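PDB 2AHR: putative pyrroline carboxylate reductase from Streptococcus pyogenes, which catalyses the NAD(P)H-dependent reduction of 1-pyrroline-5-carboxylate to L-proline, the last step of proline biosynthesis. Local coordinates for the interface of chains A and B and the interface of chains A and C. Numbering follows the deposited sequence. Chains: chain A/B/C, putative pyrroline carboxylate reductase.

Contact 1: the interface of chains A and B. Residues chain A 115-116, 118-119, 173; chain B 203, 206-207, 210.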
# COMPACT_ATOMS: atom_id res chain seq x y z
N MSE A 115 -1.63 23.31 26.66
CA MSE A 115 -2.46 22.90 27.82
C MSE A 115 -1.65 22.73 29.13
O MSE A 115 -2.22 22.66 30.23
CB MSE A 115 -3.25 21.62 27.48
CG MSE A 115 -4.54 21.37 28.34
SE MSE A 115 -5.78 22.71 28.43
CE MSE A 115 -6.26 22.93 26.72
N ASN A 116 -0.32 22.66 28.98
CA ASN A 116 0.59 22.51 30.11
C ASN A 116 0.63 23.76 30.99
O ASN A 116 1.13 23.72 32.12
CB ASN A 116 1.96 22.07 29.60
CG ASN A 116 1.90 20.72 28.90
OD1 ASN A 116 1.14 19.85 29.31
ND2 ASN A 116 2.65 20.57 27.82
N GLN A 118 -1.73 24.50 32.57
CA GLN A 118 -2.45 23.98 33.75
C GLN A 118 -1.56 23.66 34.92
O GLN A 118 -2.01 23.71 36.07
CB GLN A 118 -3.23 22.72 33.42
CG GLN A 118 -4.46 22.96 32.58
CD GLN A 118 -5.24 21.68 32.36
OE1 GLN A 118 -4.66 20.61 32.21
NE2 GLN A 118 -6.56 21.79 32.36
N ILE A 119 -0.31 23.28 34.63
CA ILE A 119 0.66 23.03 35.70
C ILE A 119 1.75 24.09 35.66
O ILE A 119 2.84 23.91 36.23
CB ILE A 119 1.26 21.61 35.64
CG1 ILE A 119 1.89 21.34 34.25
CG2 ILE A 119 0.17 20.59 35.98
CD1 ILE A 119 2.90 20.21 34.21
N TYR A 173 0.23 12.56 23.65
CA TYR A 173 -0.73 11.73 24.38
C TYR A 173 -1.22 10.53 23.55
O TYR A 173 -1.42 9.43 24.09
CB TYR A 173 -1.91 12.56 24.93
CG TYR A 173 -1.51 13.57 26.02
CD1 TYR A 173 -0.69 13.20 27.08
CD2 TYR A 173 -1.97 14.88 25.98
CE1 TYR A 173 -0.32 14.12 28.06
CE2 TYR A 173 -1.60 15.82 26.96
CZ TYR A 173 -0.78 15.43 28.00
OH TYR A 173 -0.43 16.35 28.97
N ALA B 203 6.65 18.43 30.02
CA ALA B 203 5.50 19.05 30.70
C ALA B 203 4.18 18.27 30.50
O ALA B 203 3.39 18.12 31.45
CB ALA B 203 5.33 20.44 30.22
N SER B 206 4.22 15.26 32.62
CA SER B 206 4.05 15.69 34.03
C SER B 206 2.57 16.03 34.31
O SER B 206 2.02 15.61 35.35
CB SER B 206 5.01 16.84 34.36
OG SER B 206 4.83 17.30 35.68
N ASN B 207 1.92 16.72 33.37
CA ASN B 207 0.50 17.06 33.51
C ASN B 207 -0.35 15.78 33.57
O ASN B 207 -1.25 15.63 34.42
CB ASN B 207 0.05 17.96 32.36
CG ASN B 207 -1.24 18.76 32.67
OD1 ASN B 207 -1.73 19.50 31.81
ND2 ASN B 207 -1.76 18.66 33.88
N THR B 210 0.01 13.95 37.03
CA THR B 210 -0.66 14.58 38.16
C THR B 210 -2.17 14.78 37.99
O THR B 210 -2.88 15.04 38.96
CB THR B 210 0.04 15.89 38.61
OG1 THR B 210 0.30 16.72 37.48
CG2 THR B 210 1.36 15.58 39.29
O HOH W 1 -1.28 18.93 28.90
O HOH W 2 -4.13 19.15 34.53
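B:Asn207 projects from helix 190-210 of chain B towards the 3-10 helix 115-119 of chain A, its amide meeting A:Gln118 and A:Ile119, while the phenol OH of A:Tyr173 lies beside CB. CG anti to the backbone N (chi1 -160°) brings the amide against methyl CG2 of A:Ile119. The two side chains run obliquely to each other, and CG2 of A:Ile119 sits 3.4 Å from amide nitrogen ND2 of B:Asn207. The other arm of A:Ile119 points at the helix: CD1 of A:Ile119 comes to 3.5 Å from the carbonyl O of B:Ala203 and also touches B:Ser206.

A:Gln118 meets B:Asn207 nearly at right angles, the amide planes 79° apart. As modelled, OE1 of A:Gln118 faces OD1 of B:Asn207 at 3.2 Å; two acceptors cannot bond, so this pairing is doubtful. Water 2 joins the amides instead, 2.8 Å from OE1 of A:Gln118, with ND2 of B:Asn207 on its other side.

Water 1 lies in the ring plane of A:Tyr173, 2.7 Å from the phenol OH, and ties that group to OD1 of both A:Asn116 and B:Asn207. The A:Asn116 amide also packs on B:Ala203, its CG 3.7 Å from the methyl CB.

Repeated by the two-fold, this patch fastens the 3-10 helix of each subunit to a helix of its partner, joining the subunits of what is probably the domain-swapped dimer.

Contact 2: the interface of chains A and C. Residues chain A 181, 185; chain C 230, 234.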
# COMPACT_ATOMS: atom_id res chain seq x y z
N LYS A 181 -1.72 0.86 25.38
CA LYS A 181 -2.56 -0.13 24.68
C LYS A 181 -1.76 -1.36 24.25
O LYS A 181 -2.25 -2.49 24.32
CB LYS A 181 -3.23 0.50 23.45
CG LYS A 181 -4.47 1.36 23.74
CD LYS A 181 -5.60 0.51 24.25
CE LYS A 181 -6.99 1.16 24.13
NZ LYS A 181 -7.01 2.64 24.34
N LYS A 185 -2.56 -5.15 25.29
CA LYS A 185 -2.59 -6.23 24.30
C LYS A 185 -1.71 -7.39 24.76
O LYS A 185 -2.09 -8.57 24.60
CB LYS A 185 -2.14 -5.72 22.92
CG LYS A 185 -2.23 -6.75 21.77
CD LYS A 185 -1.80 -6.11 20.47
CE LYS A 185 -1.84 -7.12 19.30
NZ LYS A 185 -0.63 -8.00 19.31
N ILE C 230 -8.93 -6.39 22.94
CA ILE C 230 -7.73 -5.65 22.58
C ILE C 230 -7.04 -6.18 21.29
O ILE C 230 -6.50 -5.39 20.51
CB ILE C 230 -6.72 -5.55 23.77
CG1 ILE C 230 -5.61 -4.52 23.47
CG2 ILE C 230 -6.17 -6.93 24.16
CD1 ILE C 230 -6.13 -3.04 23.23
N MSE C 234 -6.73 -3.48 18.18
CA MSE C 234 -5.47 -3.20 17.48
C MSE C 234 -5.52 -3.54 15.99
O MSE C 234 -4.84 -2.91 15.20
CB MSE C 234 -4.25 -3.87 18.12
CG MSE C 234 -3.66 -3.19 19.42
SE MSE C 234 -3.38 -1.38 19.38
CE MSE C 234 -4.94 -1.06 20.13
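C:Ile230 and A:Lys185 meet through carbon, and the first kind of contact is packing on the helix backbone. The isoleucine, near the start of helix 228-239, turns its branched side chain against the last turn of helix 158-185. Its CG1 lies anti to the backbone N (chi1 -168°), which carries that branch to the main chain of A:Lys185: CG1 of C:Ile230 is 3.6 Å from CA of A:Lys185 and touches CB of that lysine as well. The second branch, CG2 of C:Ile230, packs at 3.7 Å on CA of A:Lys185, so the fork of the isoleucine abuts the backbone at the helix end from one side rather than meeting a side-chain tip.

The second kind is packing on the lysine stems. Methyl CD1 of C:Ile230 points towards A:Lys181 and stops 3.7 Å from CD of A:Lys181, part-way along that lysine's chain. Selenomethionine C:Met234, one turn further along the chain C helix, meets both lysines. A:Lys185 is extended as far as CE and passes obliquely over the base of this side chain, CD of A:Lys185 lying 3.6 Å from CG of C:Met234. The selenomethionine bends at chi2 and chi3, which brings its methyl back towards A:Lys181, CE of C:Met234 being 4.0 Å from CB of A:Lys181. Within chain C, CE of C:Met234 lies 3.9 Å from CD1 of C:Ile230, so the two residues present a joined apolar surface to chain A.

Charge is kept at the margins. The aliphatic stems of the two lysines make the contacts, while their ammonium groups lead off in different directions.

The patch thus fits the C-terminal end of one long helix to a short helix of another subunit. It is not part of an exact two-fold, and may hold neighbouring dimers together in the ten-subunit assembly.

About 25 Å separates the C-alpha centres of contact 1 and contact 2, and helix 158-185 of chain A serves both. A:Tyr173, midway along it, reaches into contact 1, while A:Lys181 and A:Lys185 on its last turns make contact 2. The two contacts differ in kind. One continuous helix therefore spans the distance between the two-fold interface with chain B and the different interface with chain C, consistent with five dimers joining into the deposited ten-subunit assembly.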